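Local coordinates for mitochondrial dynamics protein MID49 (Mus musculus, PDB 4WOY) that recruits the fission mediator dynamin-related protein 1 to the mitochondrial surface, regulates its GTPase activity and is required for mitochondrial fission, at residues A[207-212]-A[292-297]; A[242-247]-A[315-320]; A[33-38]-A[139-144]. The protein carries 1 engineered substitution. All blocks are in the same frame, centred on the assembly; numbering follows the deposited sequence.

Contact 1: residues A[207-212]-A[292-297]; sequences QDLYPV and LPCHFN
Phe-296 reaches across to Leu-209 and Val-212, and its side chain can be followed outward through both. CB lies 3.8 Å from Leu-209 CD1. The first torsion sets CG anti to the residue's own carbonyl carbon (chi1 -69°), and beyond it the ring turns one face to Val-212. All six ring carbons are nearly equidistant from Val-212 CG1: CG is 4.0 Å away and CZ 3.8 Å. This methyl stands over the centre of that face, a CH-pi contact with CG1 3.6 Å from the Phe-296 centroid and only 5° off the ring normal. Over the centre of the opposite face lies a single atom, His-295 ND1, with the imidazole turned edge-on to the phenyl ring; Leu-258 of helix 250-261 also touches Phe-296.

The two segments belong to different parts of the chain. Residues 207-212 run from the end of strand 205-208, in the central sheet of the nucleotidyltransferase-like region, into helix 210-224, where Asp-208 OD1 accepts a capping bond from Tyr-210 N. Residues 292-297 fall within the Mab-21-like helical region and form a type I turn from Cys-294 to Asn-297, which presents Phe-296 and Asn-297 to the strand-helix junction.

Leu-209 CD1 touches Asn-297 CB as well, at 3.8 Å, with the two side chains at about a right angle, and approaches Cys-294 SG more distantly. Next to these apolar contacts, the extended Gln-207 chain brings OE1 to Asn-297 ND2, which donates a 2.8 Å hydrogen bond. The bond is bent, with an N-H...O angle of 139°; the two amide planes are almost perpendicular. Asn-297 is gripped further: ND2 makes a weak hydrogen bond to Pro-95 O, and OD1 pairs with Ser-299 OG.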
loop_
_atom_site.group_PDB
_atom_site.type_symbol
_atom_site.label_atom_id
_atom_site.label_comp_id
_atom_site.label_asym_id
_atom_site.label_seq_id
_atom_site.Cartn_x
_atom_site.Cartn_y
_atom_site.Cartn_z
ATOM N N GLN A 207 -0.098 -8.716 5.829
ATOM C CA GLN A 207 -0.555 -9.135 4.517
ATOM C C GLN A 207 -0.734 -7.920 3.630
ATOM O O GLN A 207 -1.344 -6.927 4.021
ATOM C CB GLN A 207 -1.873 -9.892 4.596
ATOM C CG GLN A 207 -2.389 -10.309 3.236
ATOM C CD GLN A 207 -3.746 -10.979 3.307
ATOM O OE1 GLN A 207 -4.714 -10.410 3.827
ATOM N NE2 GLN A 207 -3.820 -12.208 2.808
ATOM N N ASP A 208 -0.228 -8.028 2.414
ATOM C CA ASP A 208 -0.398 -6.981 1.438
ATOM C C ASP A 208 -1.183 -7.505 0.242
ATOM O O ASP A 208 -0.669 -8.301 -0.536
ATOM C CB ASP A 208 0.956 -6.460 0.988
ATOM C CG ASP A 208 0.834 -5.463 -0.155
ATOM O OD1 ASP A 208 -0.110 -4.649 -0.106
ATOM O OD2 ASP A 208 1.659 -5.515 -1.096
ATOM N N LEU A 209 -2.433 -7.063 0.119
ATOM C CA LEU A 209 -3.293 -7.484 -0.987
ATOM C C LEU A 209 -3.233 -6.533 -2.188
ATOM O O LEU A 209 -3.925 -6.754 -3.189
ATOM C CB LEU A 209 -4.745 -7.636 -0.530
ATOM C CG LEU A 209 -4.962 -8.760 0.493
ATOM C CD1 LEU A 209 -6.426 -8.881 0.956
ATOM C CD2 LEU A 209 -4.427 -10.099 -0.043
ATOM N N TYR A 210 -2.408 -5.495 -2.097
ATOM C CA TYR A 210 -2.384 -4.473 -3.133
ATOM C C TYR A 210 -2.148 -5.049 -4.568
ATOM O O TYR A 210 -2.900 -4.713 -5.477
ATOM C CB TYR A 210 -1.336 -3.394 -2.792
ATOM C CG TYR A 210 -1.122 -2.402 -3.916
ATOM C CD1 TYR A 210 -1.907 -1.248 -4.012
ATOM C CD2 TYR A 210 -0.162 -2.634 -4.897
ATOM C CE1 TYR A 210 -1.733 -0.347 -5.042
ATOM C CE2 TYR A 210 0.015 -1.748 -5.928
ATOM C CZ TYR A 210 -0.768 -0.600 -5.998
ATOM O OH TYR A 210 -0.583 0.263 -7.043
ATOM N N PRO A 211 -1.141 -5.927 -4.767
ATOM C CA PRO A 211 -0.925 -6.459 -6.128
ATOM C C PRO A 211 -2.110 -7.254 -6.682
ATOM O O PRO A 211 -2.378 -7.212 -7.882
ATOM C CB PRO A 211 0.294 -7.378 -5.962
ATOM C CG PRO A 211 1.004 -6.853 -4.757
ATOM C CD PRO A 211 -0.113 -6.427 -3.824
ATOM N N VAL A 212 -2.794 -7.996 -5.820
ATOM C CA VAL A 212 -3.957 -8.776 -6.238
ATOM C C VAL A 212 -5.121 -7.871 -6.618
ATOM O O VAL A 212 -5.791 -8.098 -7.623
ATOM C CB VAL A 212 -4.416 -9.731 -5.123
ATOM C CG1 VAL A 212 -5.650 -10.493 -5.562
ATOM C CG2 VAL A 212 -3.301 -10.678 -4.741
ATOM N N LEU A 292 -16.395 -3.050 7.026
ATOM C CA LEU A 292 -15.923 -2.952 5.654
ATOM C C LEU A 292 -14.852 -4.016 5.445
ATOM O O LEU A 292 -13.668 -3.755 5.654
ATOM C CB LEU A 292 -15.354 -1.561 5.364
ATOM C CG LEU A 292 -14.917 -1.326 3.920
ATOM C CD1 LEU A 292 -16.106 -1.541 3.013
ATOM C CD2 LEU A 292 -14.308 0.076 3.730
ATOM N N PRO A 293 -15.271 -5.241 5.109
ATOM C CA PRO A 293 -14.329 -6.368 4.995
ATOM C C PRO A 293 -13.452 -6.318 3.737
ATOM O O PRO A 293 -13.887 -5.743 2.753
ATOM C CB PRO A 293 -15.247 -7.597 4.984
ATOM C CG PRO A 293 -16.600 -7.090 4.588
ATOM C CD PRO A 293 -16.684 -5.651 5.002
ATOM N N CYS A 294 -12.248 -6.901 3.761
ATOM C CA CYS A 294 -11.424 -6.975 2.536
ATOM C C CYS A 294 -12.005 -7.939 1.542
ATOM O O CYS A 294 -12.356 -9.049 1.900
ATOM C CB CYS A 294 -9.995 -7.418 2.805
ATOM S SG CYS A 294 -8.866 -6.155 3.140
ATOM N N HIS A 295 -12.044 -7.532 0.283
ATOM C CA HIS A 295 -12.584 -8.375 -0.773
ATOM C C HIS A 295 -11.869 -9.730 -0.864
ATOM O O HIS A 295 -12.505 -10.773 -1.013
ATOM C CB HIS A 295 -12.507 -7.650 -2.114
ATOM C CG HIS A 295 -13.280 -8.330 -3.200
ATOM N ND1 HIS A 295 -12.692 -9.180 -4.116
ATOM C CD2 HIS A 295 -14.602 -8.316 -3.498
ATOM C CE1 HIS A 295 -13.614 -9.638 -4.943
ATOM N NE2 HIS A 295 -14.780 -9.129 -4.589
ATOM N N PHE A 296 -10.551 -9.710 -0.739
ATOM C CA PHE A 296 -9.744 -10.911 -0.881
ATOM C C PHE A 296 -9.303 -11.458 0.466
ATOM O O PHE A 296 -8.485 -12.361 0.527
ATOM C CB PHE A 296 -8.508 -10.623 -1.737
ATOM C CG PHE A 296 -8.812 -10.363 -3.184
ATOM C CD1 PHE A 296 -9.098 -11.416 -4.043
ATOM C CD2 PHE A 296 -8.779 -9.063 -3.694
ATOM C CE1 PHE A 296 -9.366 -11.197 -5.373
ATOM C CE2 PHE A 296 -9.042 -8.832 -5.031
ATOM C CZ PHE A 296 -9.341 -9.903 -5.876
ATOM N N ASN A 297 -9.814 -10.869 1.537
ATOM C CA ASN A 297 -9.631 -11.394 2.883
ATOM C C ASN A 297 -10.718 -10.864 3.810
ATOM O O ASN A 297 -10.458 -9.979 4.642
ATOM C CB ASN A 297 -8.259 -11.019 3.434
ATOM C CG ASN A 297 -7.959 -11.700 4.753
ATOM O OD1 ASN A 297 -8.703 -12.578 5.182
ATOM N ND2 ASN A 297 -6.869 -11.304 5.401
#

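Contact 2: residues A[242-247]-A[315-320]; sequences HPALVR and GYVLYS
Val-317 points both of its methyls at the loop 242-247, where His-242, Ala-244 and Leu-245 receive them. The contact lies within the Mab-21-like helical domain: the loop connects helix 228-241 to helix 250-261, while Val-317 lies on helix 308-317. Helix and loop thus meet through side chains alone, with no hydrogen bonding between the two segments.

His-242 and Val-317 approach tip to tip. CG1 of the valine stands over one face of the imidazole, displaced from its middle toward the rim, in a CH-pi contact 3.5 Å from the His-242 centroid and 16° off the ring normal. With CG1 anti to the valine's backbone N (chi1 172°), that methyl is committed to the ring and to Leu-245, whereas CG2 turns chiefly to Ala-244, whose CB it meets at 3.6 Å. The two methyls thus divide the contact between them.

Leu-245 also meets Val-317 tip to tip, its CD2 lying 3.6 Å from Val-317 CG1, so this single methyl is shared between an aromatic face and a leucine end. Leu-245 N bonds to His-242 O within the loop, and the two side chains come to the valine methyl from different directions.

Leu-318 does not point straight at the loop, but its end swings nearer and crosses Leu-245 at a slant. Leu-318 is also touched by Leu-283, Val-284 and Leu-287 of helix 272-288, while Ile-314 touches Leu-245 from helix 308-317. The leucines thereby continue the valine contact into the helical core, with Leu-318 CD2 facing both methyls of Leu-245, 3.7 Å from CD1 and 3.8 Å from CD2.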
loop_
_atom_site.group_PDB
_atom_site.type_symbol
_atom_site.label_atom_id
_atom_site.label_comp_id
_atom_site.label_asym_id
_atom_site.label_seq_id
_atom_site.Cartn_x
_atom_site.Cartn_y
_atom_site.Cartn_z
ATOM N N HIS A 242 -10.928 16.077 2.799
ATOM C CA HIS A 242 -11.679 16.300 4.024
ATOM C C HIS A 242 -10.922 15.824 5.260
ATOM O O HIS A 242 -10.565 14.657 5.338
ATOM C CB HIS A 242 -13.006 15.579 3.914
ATOM C CG HIS A 242 -14.185 16.443 4.182
ATOM N ND1 HIS A 242 -14.658 16.674 5.453
ATOM C CD2 HIS A 242 -14.995 17.127 3.343
ATOM C CE1 HIS A 242 -15.708 17.472 5.390
ATOM N NE2 HIS A 242 -15.935 17.757 4.119
ATOM N N PRO A 243 -10.727 16.704 6.259
ATOM C CA PRO A 243 -9.985 16.265 7.451
ATOM C C PRO A 243 -10.666 15.110 8.185
ATOM O O PRO A 243 -9.980 14.309 8.808
ATOM C CB PRO A 243 -9.922 17.527 8.326
ATOM C CG PRO A 243 -10.846 18.513 7.694
ATOM C CD PRO A 243 -10.949 18.163 6.255
ATOM N N ALA A 244 -11.992 15.036 8.117
ATOM C CA ALA A 244 -12.739 13.911 8.675
ATOM C C ALA A 244 -12.547 12.595 7.923
ATOM O O ALA A 244 -12.546 11.531 8.530
ATOM C CB ALA A 244 -14.229 14.252 8.723
ATOM N N LEU A 245 -12.378 12.663 6.606
ATOM C CA LEU A 245 -12.387 11.458 5.772
ATOM C C LEU A 245 -11.011 10.885 5.530
ATOM O O LEU A 245 -10.875 9.888 4.832
ATOM C CB LEU A 245 -13.023 11.764 4.422
ATOM C CG LEU A 245 -14.394 12.426 4.450
ATOM C CD1 LEU A 245 -14.873 12.639 3.015
ATOM C CD2 LEU A 245 -15.391 11.588 5.254
ATOM N N VAL A 246 -9.990 11.538 6.074
ATOM C CA VAL A 246 -8.594 11.204 5.768
ATOM C C VAL A 246 -8.216 9.774 6.160
ATOM O O VAL A 246 -7.325 9.165 5.551
ATOM C CB VAL A 246 -7.636 12.226 6.441
ATOM C CG1 VAL A 246 -6.256 11.631 6.721
ATOM C CG2 VAL A 246 -7.513 13.455 5.564
ATOM N N ARG A 247 -8.900 9.222 7.156
ATOM C CA ARG A 247 -8.617 7.845 7.575
ATOM C C ARG A 247 -9.062 6.829 6.502
ATOM O O ARG A 247 -8.539 5.721 6.414
ATOM C CB ARG A 247 -9.318 7.540 8.901
ATOM C CG ARG A 247 -8.669 8.134 10.145
ATOM C CD ARG A 247 -7.377 7.447 10.518
ATOM N NE ARG A 247 -7.515 6.002 10.715
ATOM C CZ ARG A 247 -7.954 5.426 11.830
ATOM N NH1 ARG A 247 -8.335 6.168 12.854
ATOM N NH2 ARG A 247 -8.024 4.107 11.922
ATOM N N GLY A 315 -19.549 9.439 8.915
ATOM C CA GLY A 315 -20.887 9.209 8.420
ATOM C C GLY A 315 -21.585 10.511 8.107
ATOM O O GLY A 315 -22.217 10.649 7.057
ATOM N N TYR A 316 -21.477 11.476 9.011
ATOM C CA TYR A 316 -22.210 12.714 8.822
ATOM C C TYR A 316 -21.579 13.592 7.765
ATOM O O TYR A 316 -22.261 14.437 7.202
ATOM C CB TYR A 316 -22.361 13.488 10.138
ATOM C CG TYR A 316 -23.623 13.114 10.884
ATOM C CD1 TYR A 316 -24.386 12.007 10.492
ATOM C CD2 TYR A 316 -24.091 13.895 11.936
ATOM C CE1 TYR A 316 -25.560 11.666 11.150
ATOM C CE2 TYR A 316 -25.267 13.563 12.605
ATOM C CZ TYR A 316 -25.996 12.447 12.207
ATOM O OH TYR A 316 -27.162 12.116 12.866
ATOM N N VAL A 317 -20.282 13.434 7.523
ATOM C CA VAL A 317 -19.638 14.088 6.375
ATOM C C VAL A 317 -20.090 13.459 5.044
ATOM O O VAL A 317 -20.304 14.156 4.054
ATOM C CB VAL A 317 -18.087 14.034 6.468
ATOM C CG1 VAL A 317 -17.433 14.545 5.172
ATOM C CG2 VAL A 317 -17.601 14.840 7.655
ATOM N N LEU A 318 -20.244 12.142 5.036
ATOM C CA LEU A 318 -20.590 11.407 3.823
ATOM C C LEU A 318 -22.082 11.458 3.464
ATOM O O LEU A 318 -22.483 10.903 2.449
ATOM C CB LEU A 318 -20.118 9.950 3.928
ATOM C CG LEU A 318 -18.591 9.834 3.886
ATOM C CD1 LEU A 318 -18.120 8.398 3.825
ATOM C CD2 LEU A 318 -18.019 10.646 2.724
ATOM N N TYR A 319 -22.893 12.109 4.290
ATOM C CA TYR A 319 -24.328 12.283 4.035
ATOM C C TYR A 319 -24.704 12.649 2.579
ATOM O O TYR A 319 -25.710 12.178 2.054
ATOM C CB TYR A 319 -24.848 13.431 4.917
ATOM C CG TYR A 319 -24.366 14.754 4.348
ATOM C CD1 TYR A 319 -23.028 15.102 4.421
ATOM C CD2 TYR A 319 -25.214 15.597 3.650
ATOM C CE1 TYR A 319 -22.553 16.246 3.868
ATOM C CE2 TYR A 319 -24.743 16.755 3.084
ATOM C CZ TYR A 319 -23.406 17.073 3.203
ATOM O OH TYR A 319 -22.898 18.224 2.653
ATOM N N SER A 320 -23.861 13.437 1.918
ATOM C CA SER A 320 -24.242 14.180 0.719
ATOM C C SER A 320 -24.447 13.408 -0.565
ATOM O O SER A 320 -24.720 14.036 -1.581
ATOM C CB SER A 320 -23.215 15.277 0.447
ATOM O OG SER A 320 -21.933 14.733 0.241
#

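Contact 3: residues A[33-38]-A[139-144]; sequences LELQAY and ASVNWP
Tyr-38 and Val-141 have the closest CA atoms of the two segments, 7.0 Å apart, where helix 18-42 passes the short link between helix 126-139 and helix 143-150. Ser-140 is the first residue to leave helical geometry; an inverse gamma turn centred on Asn-142, with Trp-143 N bonded to Val-141 O, then starts the next helix, and Asn-142 serves as its N-cap.

Each methyl of Val-141 covers an aromatic ring. CG2 sits over the centre of one face of the Tyr-38 ring, 3.5 Å from the centroid and 8° off the normal, a CH-pi contact, while CG1 lies over the centre of the Trp-143 ring system. CG of Tyr-38 is anti to the backbone N (chi1 165°), directing the ring off the helix toward Val-141. Leu-35, one turn earlier, crosses Val-141 at about a right angle: its CD1 is 4.0 Å from Val-141 CG2 and 4.2 Å from Trp-143 CH2. Trp-143 is held by NE1, which donates to Leu-137 O. The phenol oxygen of Tyr-38 is modelled implausibly close to Ser-140 OG, and the details there are doubtful.

Helix 18-42 thus packs on the link between two consecutive helices within the nucleotidyltransferase-like fold, with Leu-163 of strand 162-166 touching both Leu-35 and Trp-143.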
loop_
_atom_site.group_PDB
_atom_site.type_symbol
_atom_site.label_atom_id
_atom_site.label_comp_id
_atom_site.label_asym_id
_atom_site.label_seq_id
_atom_site.Cartn_x
_atom_site.Cartn_y
_atom_site.Cartn_z
ATOM N N LEU A 33 18.160 2.028 -7.316
ATOM C CA LEU A 33 19.415 1.450 -7.765
ATOM C C LEU A 33 20.583 1.794 -6.859
ATOM O O LEU A 33 21.467 0.964 -6.672
ATOM C CB LEU A 33 19.725 1.905 -9.188
ATOM C CG LEU A 33 18.731 1.452 -10.250
ATOM C CD1 LEU A 33 19.209 1.905 -11.606
ATOM C CD2 LEU A 33 18.589 -0.052 -10.207
ATOM N N GLU A 34 20.601 3.019 -6.332
ATOM C CA GLU A 34 21.600 3.447 -5.338
ATOM C C GLU A 34 21.438 2.701 -4.011
ATOM O O GLU A 34 22.393 2.173 -3.450
ATOM C CB GLU A 34 21.508 4.960 -5.097
ATOM C CG GLU A 34 22.190 5.797 -6.156
ATOM C CD GLU A 34 23.641 5.405 -6.327
ATOM O OE1 GLU A 34 24.367 5.381 -5.318
ATOM O OE2 GLU A 34 24.065 5.116 -7.460
ATOM N N LEU A 35 20.209 2.639 -3.528
ATOM C CA LEU A 35 19.904 1.907 -2.318
ATOM C C LEU A 35 20.208 0.417 -2.476
ATOM O O LEU A 35 20.692 -0.232 -1.536
ATOM C CB LEU A 35 18.435 2.093 -1.960
ATOM C CG LEU A 35 17.978 1.507 -0.627
ATOM C CD1 LEU A 35 18.918 1.914 0.488
ATOM C CD2 LEU A 35 16.571 1.973 -0.327
ATOM N N GLN A 36 19.926 -0.127 -3.659
ATOM C CA GLN A 36 20.232 -1.526 -3.923
ATOM C C GLN A 36 21.741 -1.756 -3.911
ATOM O O GLN A 36 22.237 -2.775 -3.410
ATOM C CB GLN A 36 19.669 -1.982 -5.252
ATOM C CG GLN A 36 19.806 -3.478 -5.429
ATOM C CD GLN A 36 19.418 -3.907 -6.806
ATOM O OE1 GLN A 36 18.377 -3.498 -7.321
ATOM N NE2 GLN A 36 20.246 -4.743 -7.422
ATOM N N ALA A 37 22.470 -0.815 -4.492
ATOM C CA ALA A 37 23.912 -0.931 -4.542
ATOM C C ALA A 37 24.453 -0.962 -3.117
ATOM O O ALA A 37 25.350 -1.746 -2.803
ATOM C CB ALA A 37 24.526 0.218 -5.345
ATOM N N TYR A 38 23.887 -0.123 -2.253
ATOM C CA TYR A 38 24.283 -0.107 -0.851
ATOM C C TYR A 38 24.031 -1.446 -0.184
ATOM O O TYR A 38 24.896 -1.978 0.501
ATOM C CB TYR A 38 23.534 0.975 -0.078
ATOM C CG TYR A 38 23.647 0.777 1.410
ATOM C CD1 TYR A 38 24.717 1.304 2.118
ATOM C CD2 TYR A 38 22.701 0.029 2.108
ATOM C CE1 TYR A 38 24.832 1.116 3.479
ATOM C CE2 TYR A 38 22.816 -0.179 3.463
ATOM C CZ TYR A 38 23.883 0.367 4.145
ATOM O OH TYR A 38 23.988 0.160 5.496
ATOM N N ALA A 139 21.450 5.422 9.602
ATOM C CA ALA A 139 22.797 5.682 10.084
ATOM C C ALA A 139 23.903 5.181 9.147
ATOM O O ALA A 139 25.079 5.489 9.350
ATOM C CB ALA A 139 22.966 5.072 11.478
ATOM N N SER A 140 23.530 4.451 8.102
ATOM C CA SER A 140 24.519 3.753 7.284
ATOM C C SER A 140 24.437 3.995 5.756
ATOM O O SER A 140 25.329 3.578 5.020
ATOM C CB SER A 140 24.425 2.255 7.593
ATOM O OG SER A 140 25.163 1.460 6.681
ATOM N N VAL A 141 23.366 4.624 5.270
ATOM C CA VAL A 141 23.255 4.951 3.841
ATOM C C VAL A 141 23.624 6.419 3.600
ATOM O O VAL A 141 23.184 7.316 4.329
ATOM C CB VAL A 141 21.840 4.714 3.278
ATOM C CG1 VAL A 141 21.709 5.332 1.880
ATOM C CG2 VAL A 141 21.482 3.218 3.268
ATOM N N ASN A 142 24.444 6.649 2.577
ATOM C CA ASN A 142 24.947 7.984 2.248
ATOM C C ASN A 142 23.908 8.833 1.508
ATOM O O ASN A 142 24.013 9.052 0.300
ATOM C CB ASN A 142 26.230 7.863 1.427
ATOM C CG ASN A 142 27.107 9.085 1.534
ATOM O OD1 ASN A 142 26.643 10.181 1.858
ATOM N ND2 ASN A 142 28.391 8.905 1.272
ATOM N N TRP A 143 22.889 9.278 2.234
ATOM C CA TRP A 143 21.822 10.099 1.660
ATOM C C TRP A 143 22.248 11.475 1.165
ATOM O O TRP A 143 21.703 11.957 0.175
ATOM C CB TRP A 143 20.691 10.266 2.675
ATOM C CG TRP A 143 19.990 8.954 2.952
ATOM C CD1 TRP A 143 19.872 8.320 4.156
ATOM C CD2 TRP A 143 19.362 8.100 1.989
ATOM N NE1 TRP A 143 19.187 7.134 4.010
ATOM C CE2 TRP A 143 18.859 6.977 2.689
ATOM C CE3 TRP A 143 19.166 8.177 0.606
ATOM C CZ2 TRP A 143 18.186 5.940 2.051
ATOM C CZ3 TRP A 143 18.476 7.148 -0.023
ATOM C CH2 TRP A 143 18.002 6.047 0.697
ATOM N N PRO A 144 23.218 12.122 1.836
ATOM C CA PRO A 144 23.616 13.406 1.249
ATOM C C PRO A 144 24.203 13.266 -0.157
ATOM O O PRO A 144 23.869 14.053 -1.038
ATOM C CB PRO A 144 24.674 13.925 2.234
ATOM C CG PRO A 144 25.087 12.738 3.041
ATOM C CD PRO A 144 23.867 11.899 3.142
#

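How the contacts relate
Contact 3 closes first along the chain, and contacts 1 and 2 follow it with alternating segments. Contact 3 lies entirely within the MID51-like, nucleotidyltransferase-type region and contact 2 entirely within the Mab-21-like helical region. Their centres are 40 Å apart, on opposite sides of the chain's centre. Contact 1 spans the two regions, joining the strand 205-208 to helix 210-224 junction with the turn that begins at Cys-294; its centre is 23 Å from that of contact 2 and 32 Å from that of contact 3. None touches another. Together they sample each region of the cytosolic domain, and contact 1 is one place where the two regions meet.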